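Local coordinates for protein toxin coregulated pilin (Vibrio cholerae, PDB 3HRV) that forms the major subunit of the toxin-coregulated pilus, a type IV pilus essential for bacterial aggregation and colonization of the host small intestine, at residues A[25-39]-A[72-86]. Sequence-based numbering, arbitrary orientation.
Sequences NMTKAAQNLNSVQIA and VSADEAKNPFTGTAM. With SO4 (sulfate ion), chain E.
M26 crosses the F81 ring at about a right angle, its CE 3.5 Å from F81 CZ and its sulfur at the ring edge, a Met-aromatic contact. In this type IV pilin fold, the long N-terminal helix packs on an antiparallel sheet, and the connection between helix 56-68 and strand 87-93, which includes the short helix 74-77, runs along its flank; the contact illustrates how such a connection is fixed by two polar bonds set among apolar contacts. M26 starts away from the loop and bends at chi2 (-63°), which carries its CE back to the ring. A29 CB adds a methyl 3.7 Å from F81 CE1 and 4.0 Å from P80 CD. Midway, the buried amide of N32 donates through ND2 to K78 O (2.9 Å), with the acceptor close to the amide plane. M86 CE touches both N32 CB (3.8 Å) and V36 CG2 (3.9 Å). Toward the surface, K28 NZ meets D75 OD2 on the syn side at 2.7 Å, a salt bridge that ties the two helices together. S73 at the N-cap and E76 form a capping box. Beyond it, V72 CG1 rests on A39 CB. At the other end, a sulfate, probably from the crystallisation liquor, accepts a 2.6 Å hydrogen bond at O3 from N25 ND2.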
# COMPACT_ATOMS: atom_id res chain seq x y z
N ASN A 25 -15.19 -7.95 -2.71
CA ASN A 25 -13.93 -7.34 -3.09
C ASN A 25 -13.09 -6.87 -1.91
O ASN A 25 -11.87 -7.03 -1.91
CB ASN A 25 -14.17 -6.16 -4.05
CG ASN A 25 -14.73 -6.60 -5.38
OD1 ASN A 25 -14.54 -7.75 -5.80
ND2 ASN A 25 -15.42 -5.70 -6.06
N MET A 26 -13.73 -6.28 -0.91
CA MET A 26 -13.00 -5.81 0.27
C MET A 26 -12.42 -6.98 1.06
O MET A 26 -11.31 -6.90 1.58
CB MET A 26 -13.91 -4.98 1.17
CG MET A 26 -14.16 -3.57 0.65
SD MET A 26 -12.65 -2.57 0.57
CE MET A 26 -13.20 -1.27 -0.52
N THR A 27 -13.18 -8.06 1.15
CA THR A 27 -12.73 -9.25 1.87
C THR A 27 -11.52 -9.84 1.15
O THR A 27 -10.54 -10.24 1.78
CB THR A 27 -14.02 -10.30 1.92
OG1 THR A 27 -14.32 -10.70 0.57
CG2 THR A 27 -15.26 -9.69 2.55
N LYS A 28 -11.60 -9.90 -0.18
CA LYS A 28 -10.50 -10.44 -0.98
C LYS A 28 -9.28 -9.53 -0.91
O LYS A 28 -8.15 -10.00 -0.84
CB LYS A 28 -10.94 -10.61 -2.43
CG LYS A 28 -9.79 -10.70 -3.43
CD LYS A 28 -10.21 -11.47 -4.67
CE LYS A 28 -11.38 -12.40 -4.39
NZ LYS A 28 -11.32 -13.65 -5.20
N ALA A 29 -9.58 -8.15 -0.91
CA ALA A 29 -8.44 -7.25 -0.90
C ALA A 29 -7.69 -7.36 0.43
O ALA A 29 -6.46 -7.44 0.46
CB ALA A 29 -8.90 -5.82 -1.12
N ALA A 30 -8.34 -7.60 1.50
CA ALA A 30 -7.69 -7.78 2.79
C ALA A 30 -6.89 -9.08 2.83
O ALA A 30 -5.76 -9.10 3.31
CB ALA A 30 -8.74 -7.78 3.90
N GLN A 31 -7.47 -10.15 2.30
CA GLN A 31 -6.79 -11.44 2.28
C GLN A 31 -5.57 -11.38 1.37
O GLN A 31 -4.50 -11.88 1.71
CB GLN A 31 -7.74 -12.53 1.79
CG GLN A 31 -8.95 -12.75 2.68
CD GLN A 31 -9.96 -13.69 2.05
OE1 GLN A 31 -9.75 -14.20 0.95
NE2 GLN A 31 -11.07 -13.92 2.74
N ASN A 32 -5.74 -10.77 0.20
CA ASN A 32 -4.65 -10.67 -0.76
C ASN A 32 -3.49 -9.82 -0.24
O ASN A 32 -2.33 -10.22 -0.35
CB ASN A 32 -5.15 -10.09 -2.08
CG ASN A 32 -6.06 -11.05 -2.83
OD1 ASN A 32 -6.34 -12.15 -2.36
ND2 ASN A 32 -6.52 -10.63 -4.00
N LEU A 33 -3.81 -8.67 0.33
CA LEU A 33 -2.77 -7.79 0.87
C LEU A 33 -1.99 -8.52 1.95
O LEU A 33 -0.77 -8.38 2.04
CB LEU A 33 -3.39 -6.51 1.43
CG LEU A 33 -3.79 -5.49 0.37
CD1 LEU A 33 -4.72 -4.45 0.98
CD2 LEU A 33 -2.54 -4.83 -0.20
N ASN A 34 -2.68 -9.30 2.77
CA ASN A 34 -2.01 -10.03 3.84
C ASN A 34 -1.07 -11.08 3.26
O ASN A 34 0.10 -11.17 3.65
CB ASN A 34 -3.04 -10.72 4.74
CG ASN A 34 -2.55 -10.86 6.17
OD1 ASN A 34 -1.55 -10.25 6.56
ND2 ASN A 34 -3.25 -11.67 6.96
N SER A 35 -1.58 -11.88 2.32
CA SER A 35 -0.79 -12.93 1.70
C SER A 35 0.45 -12.37 1.01
O SER A 35 1.54 -12.93 1.13
CB SER A 35 -1.64 -13.69 0.67
OG SER A 35 -2.72 -14.36 1.30
N VAL A 36 0.28 -11.27 0.29
CA VAL A 36 1.38 -10.66 -0.43
C VAL A 36 2.43 -10.04 0.50
O VAL A 36 3.63 -10.25 0.30
CB VAL A 36 0.86 -9.59 -1.42
CG1 VAL A 36 2.02 -8.82 -2.04
CG2 VAL A 36 0.03 -10.26 -2.51
N GLN A 37 2.00 -9.30 1.51
CA GLN A 37 2.98 -8.67 2.41
C GLN A 37 3.75 -9.73 3.20
O GLN A 37 4.94 -9.57 3.45
CB GLN A 37 2.29 -7.66 3.34
CG GLN A 37 1.31 -8.26 4.33
CD GLN A 37 1.96 -8.56 5.67
OE1 GLN A 37 2.94 -7.92 6.06
NE2 GLN A 37 1.42 -9.55 6.37
N ILE A 38 3.09 -10.82 3.57
CA ILE A 38 3.75 -11.89 4.30
C ILE A 38 4.80 -12.54 3.40
O ILE A 38 5.93 -12.80 3.82
CB ILE A 38 2.73 -12.97 4.76
CG1 ILE A 38 1.85 -12.39 5.87
CG2 ILE A 38 3.46 -14.22 5.24
CD1 ILE A 38 0.75 -13.33 6.33
N ALA A 39 4.44 -12.79 2.14
CA ALA A 39 5.37 -13.39 1.20
C ALA A 39 6.59 -12.48 1.02
O ALA A 39 7.72 -12.96 0.95
CB ALA A 39 4.69 -13.64 -0.14
N VAL A 72 2.55 -17.00 -3.64
CA VAL A 72 1.15 -16.61 -3.42
C VAL A 72 0.36 -17.16 -4.60
O VAL A 72 0.94 -17.44 -5.65
CB VAL A 72 0.94 -15.07 -3.36
CG1 VAL A 72 1.77 -14.46 -2.24
CG2 VAL A 72 1.27 -14.44 -4.70
N SER A 73 -1.00 -17.37 -4.36
CA SER A 73 -1.79 -17.84 -5.50
C SER A 73 -1.99 -16.69 -6.48
O SER A 73 -1.85 -15.53 -6.12
CB SER A 73 -3.15 -18.36 -5.03
OG SER A 73 -4.03 -17.29 -4.78
N ALA A 74 -2.47 -17.09 -7.71
CA ALA A 74 -2.77 -16.10 -8.74
C ALA A 74 -3.85 -15.14 -8.25
O ALA A 74 -3.75 -13.93 -8.45
CB ALA A 74 -3.24 -16.81 -10.01
N ASP A 75 -4.86 -15.69 -7.61
CA ASP A 75 -5.96 -14.88 -7.09
C ASP A 75 -5.47 -13.91 -6.03
O ASP A 75 -5.95 -12.78 -5.95
CB ASP A 75 -7.04 -15.79 -6.50
CG ASP A 75 -8.43 -15.20 -6.64
OD1 ASP A 75 -8.77 -14.71 -7.74
OD2 ASP A 75 -9.19 -15.22 -5.64
N GLU A 76 -4.50 -14.33 -5.23
CA GLU A 76 -3.97 -13.49 -4.15
C GLU A 76 -3.16 -12.27 -4.56
O GLU A 76 -2.99 -11.34 -3.77
CB GLU A 76 -3.14 -14.36 -3.20
CG GLU A 76 -3.99 -15.30 -2.35
CD GLU A 76 -3.18 -16.30 -1.55
OE1 GLU A 76 -3.78 -17.03 -0.74
OE2 GLU A 76 -1.94 -16.37 -1.73
N ALA A 77 -2.66 -12.24 -5.79
CA ALA A 77 -1.87 -11.11 -6.27
C ALA A 77 -2.75 -10.07 -6.96
O ALA A 77 -2.31 -8.96 -7.27
CB ALA A 77 -0.79 -11.59 -7.22
N LYS A 78 -4.00 -10.44 -7.20
CA LYS A 78 -4.93 -9.57 -7.89
C LYS A 78 -5.55 -8.44 -7.07
O LYS A 78 -5.80 -8.57 -5.87
CB LYS A 78 -6.06 -10.39 -8.51
CG LYS A 78 -5.62 -11.32 -9.62
CD LYS A 78 -6.39 -11.05 -10.90
CE LYS A 78 -6.32 -12.23 -11.85
NZ LYS A 78 -7.49 -13.14 -11.70
N ASN A 79 -5.77 -7.33 -7.76
CA ASN A 79 -6.43 -6.17 -7.18
C ASN A 79 -7.89 -6.50 -7.50
O ASN A 79 -8.29 -6.49 -8.66
CB ASN A 79 -6.00 -4.91 -7.93
CG ASN A 79 -6.76 -3.67 -7.48
OD1 ASN A 79 -7.90 -3.75 -7.04
ND2 ASN A 79 -6.12 -2.51 -7.60
N PRO A 80 -8.78 -6.55 -6.45
CA PRO A 80 -10.08 -7.15 -6.76
C PRO A 80 -11.06 -6.23 -7.47
O PRO A 80 -12.00 -6.71 -8.11
CB PRO A 80 -10.59 -7.58 -5.38
CG PRO A 80 -9.34 -7.80 -4.59
CD PRO A 80 -8.50 -6.61 -5.01
N PHE A 81 -10.45 -4.83 -7.31
CA PHE A 81 -11.18 -3.71 -7.89
C PHE A 81 -10.90 -3.46 -9.42
O PHE A 81 -11.62 -2.71 -10.07
CB PHE A 81 -10.96 -2.46 -7.04
CG PHE A 81 -11.16 -2.69 -5.57
CD1 PHE A 81 -10.07 -2.96 -4.75
CD2 PHE A 81 -12.43 -2.68 -5.01
CE1 PHE A 81 -10.24 -3.21 -3.39
CE2 PHE A 81 -12.62 -2.93 -3.65
CZ PHE A 81 -11.52 -3.20 -2.84
N THR A 82 -9.77 -3.98 -9.86
CA THR A 82 -9.38 -3.75 -11.25
C THR A 82 -9.26 -5.05 -12.03
O THR A 82 -9.35 -5.05 -13.25
CB THR A 82 -8.03 -3.03 -11.34
OG1 THR A 82 -7.00 -3.89 -10.83
CG2 THR A 82 -8.05 -1.73 -10.55
N GLY A 83 -9.04 -6.15 -11.32
CA GLY A 83 -8.90 -7.43 -12.00
C GLY A 83 -7.49 -7.66 -12.49
O GLY A 83 -7.19 -8.68 -13.10
N THR A 84 -6.61 -6.69 -12.23
CA THR A 84 -5.21 -6.82 -12.64
C THR A 84 -4.36 -6.94 -11.38
O THR A 84 -4.86 -6.78 -10.27
CB THR A 84 -4.73 -5.60 -13.46
OG1 THR A 84 -5.14 -4.39 -12.81
CG2 THR A 84 -5.31 -5.65 -14.87
N ALA A 85 -3.08 -7.24 -11.56
CA ALA A 85 -2.19 -7.41 -10.43
C ALA A 85 -1.94 -6.13 -9.65
O ALA A 85 -1.87 -5.04 -10.22
CB ALA A 85 -0.86 -7.98 -10.92
N MET A 86 -1.83 -6.26 -8.33
CA MET A 86 -1.52 -5.11 -7.52
C MET A 86 -0.04 -4.94 -7.81
O MET A 86 0.63 -5.87 -8.33
CB MET A 86 -1.72 -5.41 -6.03
CG MET A 86 -3.15 -5.76 -5.64
SD MET A 86 -3.34 -6.07 -3.88
CE MET A 86 -2.71 -7.74 -3.75
S SO4 E . -16.82 -2.90 -3.68
O1 SO4 E . -16.82 -1.51 -3.87
O2 SO4 E . -16.15 -3.21 -2.49
O3 SO4 E . -16.15 -3.61 -4.76
O4 SO4 E . -18.17 -3.24 -3.60